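Local atomic coordinates of uncharacterized protein PSPTO_3016 (PDB entry 3H9X), a protein that probably binds DNA, as a member of the MmcQ/YjbR family with a double-wing motif, though its precise biological role is not established. Residues Met1-Gln5 against Leu95-Pro99; Asp27-Phe31 against Ala41-Ile46; Lys38-Leu42 against Ser112-Thr116; Asp60-Val66 against His90-Leu96. One frame throughout, in Å; residues are numbered along the deposited sequence.

Contact 1: Met1-Gln5 against Leu95-Pro99; sequences MNRQQ and LLNGP
The amide of Asn97 faces the backbone corner of Asn2, whose CA and CB come in obliquely on one side of the amide plane. CB is the lower of the two, 3.2 Å from Asn97 ND2, and CA stands higher, 3.6 Å from Asn97 OD1. Asn97 sits at positive phi (65°), a left-handed helical conformation that asparagine tolerates well and that suits the turn leaving strand 91-95. Its N-H reaches Met1 O over 2.6 Å, coming from 30° outside the carbonyl plane. Beside this bond the selenomethionine Met1 stays extended as far as SE, and the last torsion (85°) turns CE to within 3.3 Å of Leu96 CD2. The other branch of Leu96, CD1, lies 3.7 Å from Arg3 N, at the first turn of helix 3-13. Asn2 is at the N-cap of that helix, and its own N-H is bonded to Gln5 OE1 at 3.0 Å. Arg3 sends its guanidinium onward, out of this contact, to Asp60 on strand 58-65, with which it forms a salt bridge. Between the two segments themselves, one backbone bond and a small apolar patch tether the chain terminus to the loop after strand 91-95, with the exposed Asn97 on the outer side and the buried Leu96 inside.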
# COMPACT_ATOMS: atom_id res chain seq x y z
N MSE A 1 12.12 1.41 1.19
CA MSE A 1 11.31 2.17 2.17
C MSE A 1 10.65 1.20 3.14
O MSE A 1 10.15 0.15 2.72
CB MSE A 1 10.25 2.99 1.45
CG MSE A 1 9.44 3.91 2.34
SE MSE A 1 8.02 4.82 1.37
CE MSE A 1 6.69 3.43 1.49
N ASN A 2 10.63 1.56 4.42
CA ASN A 2 10.04 0.70 5.44
C ASN A 2 8.79 1.28 6.06
O ASN A 2 8.45 2.44 5.82
CB ASN A 2 11.06 0.42 6.55
CG ASN A 2 11.41 1.67 7.34
OD1 ASN A 2 12.33 1.67 8.15
ND2 ASN A 2 10.66 2.74 7.10
N ARG A 3 8.13 0.46 6.87
CA ARG A 3 6.90 0.80 7.57
C ARG A 3 6.95 2.18 8.21
O ARG A 3 6.03 2.98 8.05
CB ARG A 3 6.61 -0.25 8.64
CG ARG A 3 5.24 -0.14 9.27
CD ARG A 3 5.10 -1.04 10.47
NE ARG A 3 3.70 -1.36 10.69
CZ ARG A 3 2.97 -2.13 9.88
NH1 ARG A 3 3.52 -2.66 8.80
NH2 ARG A 3 1.68 -2.36 10.14
N GLN A 4 8.03 2.46 8.94
CA GLN A 4 8.21 3.75 9.62
C GLN A 4 8.26 4.93 8.66
O GLN A 4 7.46 5.85 8.76
CB GLN A 4 9.51 3.72 10.43
CG GLN A 4 9.36 3.97 11.93
CD GLN A 4 8.69 5.29 12.24
OE1 GLN A 4 7.47 5.43 12.11
NE2 GLN A 4 9.49 6.27 12.66
N GLN A 5 9.21 4.90 7.72
CA GLN A 5 9.38 5.99 6.75
C GLN A 5 8.11 6.28 5.98
O GLN A 5 7.88 7.42 5.55
CB GLN A 5 10.49 5.65 5.78
CG GLN A 5 11.79 5.30 6.45
CD GLN A 5 12.80 4.76 5.47
OE1 GLN A 5 12.47 3.95 4.61
NE2 GLN A 5 14.04 5.19 5.60
N LEU A 95 5.49 -4.09 -2.07
CA LEU A 95 6.27 -4.66 -0.99
C LEU A 95 7.28 -3.65 -0.42
O LEU A 95 8.13 -3.14 -1.15
CB LEU A 95 6.97 -5.91 -1.51
CG LEU A 95 7.81 -6.75 -0.57
CD1 LEU A 95 9.21 -6.20 -0.53
CD2 LEU A 95 7.16 -6.78 0.82
N LEU A 96 7.14 -3.34 0.88
CA LEU A 96 8.03 -2.40 1.57
C LEU A 96 9.31 -3.13 1.96
O LEU A 96 9.28 -4.33 2.21
CB LEU A 96 7.39 -1.83 2.84
CG LEU A 96 6.19 -0.91 2.71
CD1 LEU A 96 5.82 -0.32 4.07
CD2 LEU A 96 6.51 0.19 1.74
N ASN A 97 10.40 -2.39 2.04
CA ASN A 97 11.72 -2.95 2.35
C ASN A 97 11.99 -3.84 1.15
O ASN A 97 12.62 -4.90 1.27
CB ASN A 97 11.72 -3.78 3.64
CG ASN A 97 11.27 -2.99 4.86
OD1 ASN A 97 10.08 -2.91 5.17
ND2 ASN A 97 12.23 -2.41 5.57
N GLY A 98 11.50 -3.40 -0.01
CA GLY A 98 11.65 -4.14 -1.25
C GLY A 98 12.39 -3.41 -2.35
O GLY A 98 12.90 -2.31 -2.14
N PRO A 99 12.47 -4.00 -3.56
CA PRO A 99 13.15 -3.43 -4.72
C PRO A 99 12.56 -2.16 -5.34
O PRO A 99 13.20 -1.51 -6.17
CB PRO A 99 13.14 -4.58 -5.72
CG PRO A 99 11.85 -5.27 -5.40
CD PRO A 99 11.93 -5.33 -3.89

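Contact 2: Asp27-Phe31 against Ala41-Ile46; sequences DYAVF and ALLMDI
Tyr28 and Met44 both hold CG anti to their carbonyl carbons (chi1 -64° and -63°), which brings the selenomethionine chain across one face of the phenol ring. Met44 CG stands over the middle of that face, 3.9 Å from the Tyr28 ring centroid, as a CH-pi contact. The extended second torsion of Met44 leaves SE over the same face, 4.5 Å from the centroid, a Met-aromatic contact suited to a soft, polarisable atom. The ring edge meets the backbone instead: Asp45 O lies 3.3 Å from Tyr28 CE2, where the polarised C-H is a favourable neighbour for a carbonyl. Beyond it, the Tyr28 hydroxyl reaches Ile46 CG2. Tyr28 leads into strand 29-32, the outermost strand of the antiparallel sheet, which forms a beta hairpin with strand 39-47. Ala29 and Leu43 make a hydrogen-bonded pair, with Ala29 N to Leu43 O at 2.8 Å and Leu43 N to Ala29 O at 2.7 Å. Next to them Val30 and Leu42 form a non-hydrogen-bonded pair, joined by CG1 and CD2. Ala29, Leu43, Phe31 and Ala41 share the reverse face, where Leu43 and Phe31 pack on helix 3-13. Phe31 CB lies 3.7 Å from Ala41 CB, and with nothing beyond CB, Ala41 does not compete with the ring for the space beside it. The ring edge passes Ala41 O, and CE1 nears Leu43 CB. At the partly exposed margin the carboxylates of Asp27 and Asp45 run side by side with planes 74° apart, OD1 of Asp27 being 3.7 Å from OD2 of Asp45. Arg58 forms a salt bridge to Asp45 and would offset some of this repulsion.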
# COMPACT_ATOMS: atom_id res chain seq x y z
N ASP A 27 -1.42 -3.90 13.60
CA ASP A 27 -0.51 -3.41 12.56
C ASP A 27 -1.17 -2.85 11.34
O ASP A 27 -0.72 -1.84 10.80
CB ASP A 27 0.42 -4.51 12.11
CG ASP A 27 1.48 -4.77 13.11
OD1 ASP A 27 2.31 -5.66 12.85
OD2 ASP A 27 1.49 -4.05 14.14
N TYR A 28 -2.20 -3.53 10.87
CA TYR A 28 -2.90 -3.07 9.69
C TYR A 28 -3.33 -1.63 9.94
O TYR A 28 -3.96 -1.33 10.95
CB TYR A 28 -4.11 -3.96 9.42
CG TYR A 28 -3.77 -5.39 9.08
CD1 TYR A 28 -4.69 -6.22 8.46
CD2 TYR A 28 -2.51 -5.91 9.36
CE1 TYR A 28 -4.36 -7.53 8.11
CE2 TYR A 28 -2.17 -7.21 9.02
CZ TYR A 28 -3.09 -8.02 8.40
OH TYR A 28 -2.73 -9.30 8.05
N ALA A 29 -2.97 -0.72 9.04
CA ALA A 29 -3.32 0.68 9.17
C ALA A 29 -3.80 1.22 7.83
O ALA A 29 -3.18 0.97 6.81
CB ALA A 29 -2.12 1.47 9.64
N VAL A 30 -4.90 1.97 7.84
CA VAL A 30 -5.41 2.55 6.60
C VAL A 30 -5.20 4.06 6.58
O VAL A 30 -5.09 4.69 7.62
CB VAL A 30 -6.94 2.22 6.36
CG1 VAL A 30 -7.18 0.73 6.46
CG2 VAL A 30 -7.82 2.97 7.32
N PHE A 31 -5.12 4.62 5.38
CA PHE A 31 -4.93 6.06 5.23
C PHE A 31 -6.04 6.56 4.33
O PHE A 31 -6.16 6.14 3.18
CB PHE A 31 -3.57 6.37 4.60
CG PHE A 31 -2.41 5.98 5.46
CD1 PHE A 31 -2.14 4.64 5.72
CD2 PHE A 31 -1.61 6.95 6.05
CE1 PHE A 31 -1.09 4.27 6.55
CE2 PHE A 31 -0.55 6.59 6.88
CZ PHE A 31 -0.30 5.24 7.13
N ALA A 41 -4.57 4.16 0.88
CA ALA A 41 -3.38 3.43 1.30
C ALA A 41 -3.71 2.43 2.42
O ALA A 41 -4.35 2.80 3.42
CB ALA A 41 -2.32 4.41 1.77
N LEU A 42 -3.28 1.18 2.25
CA LEU A 42 -3.51 0.12 3.23
C LEU A 42 -2.17 -0.51 3.63
O LEU A 42 -1.55 -1.23 2.85
CB LEU A 42 -4.39 -0.98 2.63
CG LEU A 42 -5.41 -1.74 3.50
CD1 LEU A 42 -5.72 -3.05 2.78
CD2 LEU A 42 -4.89 -2.02 4.89
N LEU A 43 -1.74 -0.23 4.85
CA LEU A 43 -0.49 -0.74 5.37
C LEU A 43 -0.79 -2.03 6.12
O LEU A 43 -1.68 -2.05 6.96
CB LEU A 43 0.13 0.28 6.32
CG LEU A 43 1.40 -0.12 7.05
CD1 LEU A 43 2.50 -0.26 6.06
CD2 LEU A 43 1.73 0.91 8.10
N MSE A 44 -0.05 -3.09 5.81
CA MSE A 44 -0.24 -4.38 6.48
C MSE A 44 1.04 -5.15 6.65
O MSE A 44 1.97 -5.03 5.87
CB MSE A 44 -1.18 -5.27 5.68
CG MSE A 44 -2.59 -4.76 5.51
SE MSE A 44 -3.60 -5.97 4.35
CE MSE A 44 -3.06 -5.27 2.64
N ASP A 45 1.05 -5.98 7.69
CA ASP A 45 2.16 -6.86 7.99
C ASP A 45 1.60 -8.25 7.73
O ASP A 45 0.76 -8.72 8.49
CB ASP A 45 2.54 -6.73 9.46
CG ASP A 45 3.56 -7.76 9.89
OD1 ASP A 45 4.69 -7.72 9.35
OD2 ASP A 45 3.23 -8.59 10.76
N ILE A 46 2.06 -8.91 6.66
CA ILE A 46 1.52 -10.23 6.32
C ILE A 46 2.55 -11.32 6.06
O ILE A 46 3.74 -11.04 5.88
CB ILE A 46 0.63 -10.16 5.05
CG1 ILE A 46 1.47 -9.69 3.85
CG2 ILE A 46 -0.54 -9.22 5.28
CD1 ILE A 46 0.80 -9.85 2.51

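Contact 3: Lys38-Leu42 against Ser112-Thr116; sequences KWYAL and SFQLT
This is a partly buried strand-to-helix contact: the start of strand 39-47 rests on the last turn of helix 102-115. Its main element is a T-shaped aromatic pair. Phe113 turns its edge to Tyr40, setting CD1 over the centre of the phenol face, with the ring planes 87° apart and the centroids 4.8 Å from each other. Tyr40 takes the first torsion that places CG between its backbone N and carbonyl carbon (71°), and this runs its side chain alongside that of Phe113, both pointing the same way, with the ring face presented to the Phe113 edge. A hydroxyl on the far end of the ring suits the place, since Tyr40 OH is hydrogen-bonded to Thr16 OG1. In the strand, Tyr40 and Ala41 both lie opposite Phe31, a classic beta bulge. The helix meets the irregularity with Ser112, whose OG donates to Tyr40 O and receives Lys65 N from the neighbouring strand, so a small hydroxyl serves two strands. Thr116 satisfies its own OG1 by donating to Ser112 O, 2.5 Å away in the carbonyl plane. Thr116 OG1 also lies 3.2 Å from Tyr40 CB. The Thr116 methyl, CG2, meanwhile touches Trp39 O at 3.6 Å, and the aliphatic part of Lys38 runs past Thr116 O.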
# COMPACT_ATOMS: atom_id res chain seq x y z
N LYS A 38 -12.38 8.06 2.10
CA LYS A 38 -11.95 7.03 1.16
C LYS A 38 -10.49 6.63 1.39
O LYS A 38 -9.60 7.48 1.48
CB LYS A 38 -12.14 7.48 -0.29
CG LYS A 38 -13.60 7.61 -0.71
CD LYS A 38 -13.74 7.76 -2.21
CE LYS A 38 -15.21 7.83 -2.60
NZ LYS A 38 -15.45 7.63 -4.06
N TRP A 39 -10.27 5.32 1.49
CA TRP A 39 -8.94 4.76 1.70
C TRP A 39 -8.11 4.95 0.46
O TRP A 39 -8.60 4.72 -0.64
CB TRP A 39 -9.03 3.26 1.97
CG TRP A 39 -9.79 2.87 3.20
CD1 TRP A 39 -10.51 3.70 4.02
CD2 TRP A 39 -9.88 1.57 3.76
NE1 TRP A 39 -11.04 2.99 5.06
CE2 TRP A 39 -10.67 1.67 4.93
CE3 TRP A 39 -9.37 0.31 3.39
CZ2 TRP A 39 -10.97 0.56 5.73
CZ3 TRP A 39 -9.67 -0.79 4.19
CH2 TRP A 39 -10.46 -0.65 5.34
N TYR A 40 -6.86 5.36 0.62
CA TYR A 40 -5.97 5.54 -0.52
C TYR A 40 -4.66 4.81 -0.28
O TYR A 40 -3.77 4.82 -1.12
CB TYR A 40 -5.76 7.05 -0.79
CG TYR A 40 -4.91 7.79 0.23
CD1 TYR A 40 -3.52 7.74 0.18
CD2 TYR A 40 -5.51 8.55 1.24
CE1 TYR A 40 -2.73 8.42 1.12
CE2 TYR A 40 -4.72 9.24 2.19
CZ TYR A 40 -3.33 9.16 2.12
OH TYR A 40 -2.53 9.80 3.05
N ALA A 41 -4.57 4.16 0.88
CA ALA A 41 -3.38 3.43 1.30
C ALA A 41 -3.71 2.43 2.42
O ALA A 41 -4.35 2.80 3.42
CB ALA A 41 -2.32 4.41 1.77
N LEU A 42 -3.28 1.18 2.25
CA LEU A 42 -3.51 0.12 3.23
C LEU A 42 -2.17 -0.51 3.63
O LEU A 42 -1.55 -1.23 2.85
CB LEU A 42 -4.39 -0.98 2.63
CG LEU A 42 -5.41 -1.74 3.50
CD1 LEU A 42 -5.72 -3.05 2.78
CD2 LEU A 42 -4.89 -2.02 4.89
N SER A 112 -2.73 7.15 -5.97
CA SER A 112 -3.81 6.55 -5.18
C SER A 112 -4.57 7.64 -4.44
O SER A 112 -5.78 7.56 -4.26
CB SER A 112 -3.23 5.54 -4.18
OG SER A 112 -4.23 4.88 -3.45
N PHE A 113 -3.84 8.67 -4.00
CA PHE A 113 -4.43 9.80 -3.28
C PHE A 113 -5.40 10.57 -4.20
O PHE A 113 -6.54 10.81 -3.83
CB PHE A 113 -3.33 10.74 -2.79
CG PHE A 113 -3.82 11.80 -1.83
CD1 PHE A 113 -4.20 11.46 -0.54
CD2 PHE A 113 -3.92 13.12 -2.23
CE1 PHE A 113 -4.67 12.44 0.34
CE2 PHE A 113 -4.39 14.10 -1.35
CZ PHE A 113 -4.77 13.75 -0.07
N GLN A 114 -4.93 10.96 -5.38
CA GLN A 114 -5.73 11.69 -6.36
C GLN A 114 -6.88 10.86 -6.93
O GLN A 114 -7.90 11.40 -7.31
CB GLN A 114 -4.87 12.17 -7.53
CG GLN A 114 -3.87 13.28 -7.23
CD GLN A 114 -4.50 14.48 -6.57
OE1 GLN A 114 -5.49 15.03 -7.06
NE2 GLN A 114 -3.94 14.90 -5.45
N LEU A 115 -6.69 9.55 -7.01
CA LEU A 115 -7.70 8.65 -7.55
C LEU A 115 -8.88 8.51 -6.60
O LEU A 115 -9.95 8.04 -6.97
CB LEU A 115 -7.08 7.26 -7.79
CG LEU A 115 -7.41 6.50 -9.08
CD1 LEU A 115 -8.93 6.39 -9.25
CD2 LEU A 115 -6.78 7.23 -10.25
N THR A 116 -8.66 8.94 -5.36
CA THR A 116 -9.67 8.83 -4.31
C THR A 116 -10.03 10.18 -3.68
O THR A 116 -10.66 10.23 -2.63
CB THR A 116 -9.18 7.87 -3.22
OG1 THR A 116 -7.82 8.17 -2.90
CG2 THR A 116 -9.27 6.43 -3.71

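Contact 4: Asp60-Val66 against His90-Leu96; sequences DVIDLKV and HWITVLL
Asp60 meets Leu96 through its backbone, O accepting Leu96 N, while its carboxylate turns to a salt bridge with Arg3. Val61 then lays CG1 against Leu95 CD2 at 3.7 Å and sets CB beside the methyl of Thr93, a branched residue being well suited to an extended strand. Ile62 pairs with Val94 through two backbone bonds, Ile62 N to Val94 O at 2.9 Å and Val94 N to Ile62 O at 2.8 Å. Their side chains lie alongside each other on the face covered by helix 102-115. Asp63 is a buried polar residue, and Thr93 meets it: OG1 donates to Asp63 OD1 over 2.7 Å, the hydroxyl standing off the carboxylate plane by 39°. That hydroxyl also receives Tyr84 N, so the buried polar pair is tied in on a second side. Leu64 pairs with Ile92 by two 3.0 Å bonds, N of each to O of the other, and points into the helix-covered core with Ile62. The strand pairing sets Lys65 CB over the six-membered ring of Trp91, 3.8 Å from its centroid, and the anti first torsion (chi1 -169°) sends the rest of the chain on past the indole, with CE near NE1. The indole edge reaches back to Asp63 O, and Lys65 NZ ends near the His90 side chain. Val66 closes the run with its N bonded to His90 O at 2.9 Å and CG2 against Ile92 CG1. An antiparallel pair within a sheet, with a helix on its aliphatic face, belongs to the alpha-beta scaffold described as a double-wing DNA-binding motif.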
# COMPACT_ATOMS: atom_id res chain seq x y z
N ASP A 60 6.11 -6.43 5.11
CA ASP A 60 5.27 -5.25 5.30
C ASP A 60 4.97 -4.72 3.91
O ASP A 60 5.88 -4.43 3.15
CB ASP A 60 5.96 -4.18 6.13
CG ASP A 60 5.64 -4.29 7.61
OD1 ASP A 60 5.18 -5.37 8.04
OD2 ASP A 60 5.86 -3.28 8.34
N VAL A 61 3.68 -4.60 3.60
CA VAL A 61 3.24 -4.14 2.28
C VAL A 61 2.21 -3.01 2.39
O VAL A 61 1.57 -2.84 3.42
CB VAL A 61 2.63 -5.35 1.46
CG1 VAL A 61 3.58 -6.53 1.51
CG2 VAL A 61 1.26 -5.77 2.02
N ILE A 62 2.07 -2.22 1.32
CA ILE A 62 1.07 -1.17 1.30
C ILE A 62 0.26 -1.37 0.04
O ILE A 62 0.79 -1.72 -1.02
CB ILE A 62 1.65 0.25 1.25
CG1 ILE A 62 2.67 0.35 0.13
CG2 ILE A 62 2.18 0.64 2.61
CD1 ILE A 62 3.07 1.74 -0.20
N ASP A 63 -1.05 -1.17 0.16
CA ASP A 63 -1.95 -1.30 -0.96
C ASP A 63 -2.32 0.09 -1.42
O ASP A 63 -2.66 0.95 -0.60
CB ASP A 63 -3.19 -2.09 -0.56
CG ASP A 63 -2.98 -3.58 -0.72
OD1 ASP A 63 -1.84 -4.06 -0.54
OD2 ASP A 63 -3.96 -4.28 -1.01
N LEU A 64 -2.22 0.29 -2.72
CA LEU A 64 -2.48 1.57 -3.36
C LEU A 64 -3.46 1.40 -4.51
O LEU A 64 -3.50 0.36 -5.14
CB LEU A 64 -1.16 2.16 -3.87
CG LEU A 64 -0.35 3.10 -2.97
CD1 LEU A 64 -0.38 2.65 -1.52
CD2 LEU A 64 1.08 3.18 -3.48
N LYS A 65 -4.26 2.42 -4.78
CA LYS A 65 -5.24 2.34 -5.86
C LYS A 65 -4.64 2.88 -7.15
O LYS A 65 -3.96 3.90 -7.15
CB LYS A 65 -6.49 3.13 -5.49
CG LYS A 65 -7.70 2.92 -6.39
CD LYS A 65 -8.84 3.83 -5.93
CE LYS A 65 -10.17 3.10 -5.84
NZ LYS A 65 -10.57 2.44 -7.11
N VAL A 66 -4.89 2.20 -8.25
CA VAL A 66 -4.36 2.66 -9.52
C VAL A 66 -5.44 2.54 -10.58
O VAL A 66 -6.52 2.02 -10.31
CB VAL A 66 -3.13 1.84 -9.95
CG1 VAL A 66 -2.06 1.88 -8.85
CG2 VAL A 66 -3.51 0.41 -10.24
N HIS A 90 -8.42 -2.91 -9.35
CA HIS A 90 -8.23 -1.51 -8.99
C HIS A 90 -7.10 -1.26 -8.00
O HIS A 90 -6.62 -0.12 -7.87
CB HIS A 90 -9.53 -0.96 -8.43
CG HIS A 90 -10.60 -0.81 -9.45
ND1 HIS A 90 -10.67 0.26 -10.31
CD2 HIS A 90 -11.63 -1.63 -9.78
CE1 HIS A 90 -11.69 0.11 -11.13
NE2 HIS A 90 -12.29 -1.03 -10.83
N TRP A 91 -6.67 -2.31 -7.30
CA TRP A 91 -5.61 -2.15 -6.32
C TRP A 91 -4.33 -2.91 -6.65
O TRP A 91 -4.32 -3.85 -7.43
CB TRP A 91 -6.10 -2.51 -4.90
CG TRP A 91 -7.15 -1.53 -4.38
CD1 TRP A 91 -8.46 -1.45 -4.76
CD2 TRP A 91 -6.94 -0.44 -3.47
NE1 TRP A 91 -9.07 -0.38 -4.16
CE2 TRP A 91 -8.16 0.26 -3.36
CE3 TRP A 91 -5.84 0.03 -2.74
CZ2 TRP A 91 -8.32 1.39 -2.55
CZ3 TRP A 91 -5.99 1.15 -1.93
CH2 TRP A 91 -7.22 1.82 -1.84
N ILE A 92 -3.25 -2.45 -6.02
CA ILE A 92 -1.90 -2.96 -6.18
C ILE A 92 -1.28 -3.11 -4.81
O ILE A 92 -1.59 -2.34 -3.91
CB ILE A 92 -1.09 -1.94 -7.00
CG1 ILE A 92 -1.35 -2.18 -8.47
CG2 ILE A 92 0.37 -2.05 -6.74
CD1 ILE A 92 -0.94 -3.57 -8.86
N THR A 93 -0.43 -4.12 -4.65
CA THR A 93 0.22 -4.34 -3.36
C THR A 93 1.71 -4.12 -3.56
O THR A 93 2.34 -4.85 -4.31
CB THR A 93 -0.01 -5.78 -2.83
OG1 THR A 93 -1.38 -5.95 -2.45
CG2 THR A 93 0.88 -6.06 -1.61
N VAL A 94 2.27 -3.10 -2.91
CA VAL A 94 3.70 -2.82 -3.04
C VAL A 94 4.43 -3.33 -1.82
O VAL A 94 4.06 -3.06 -0.68
CB VAL A 94 4.00 -1.30 -3.24
CG1 VAL A 94 5.49 -1.09 -3.44
CG2 VAL A 94 3.25 -0.77 -4.45
N LEU A 95 5.49 -4.09 -2.07
CA LEU A 95 6.27 -4.66 -0.99
C LEU A 95 7.28 -3.65 -0.42
O LEU A 95 8.13 -3.14 -1.15
CB LEU A 95 6.97 -5.91 -1.51
CG LEU A 95 7.81 -6.75 -0.57
CD1 LEU A 95 9.21 -6.20 -0.53
CD2 LEU A 95 7.16 -6.78 0.82
N LEU A 96 7.14 -3.34 0.88
CA LEU A 96 8.03 -2.40 1.57
C LEU A 96 9.31 -3.13 1.96
O LEU A 96 9.28 -4.33 2.21
CB LEU A 96 7.39 -1.83 2.84
CG LEU A 96 6.19 -0.91 2.71
CD1 LEU A 96 5.82 -0.32 4.07
CD2 LEU A 96 6.51 0.19 1.74

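Contacts 2 and 4 are the buried, sheet-building ones: antiparallel backbone bonding joins strands 29-32 and 39-47 in the first, 58-65 and 91-95 in the second, and Leu42 O to Asp63 N knits the two pairs together. Contact 3 is partly buried and relies on rings and hydroxyls, because it joins a helix end to a bulged strand; it shares Ala41 and Leu42 with contact 2. Contact 1 lies at the surface, about 18 Å from contact 3 between centres and on the opposite side of the chain's centre. It shares Leu95 and Leu96 with contact 4, and the Arg3-Asp60 salt bridge links these two.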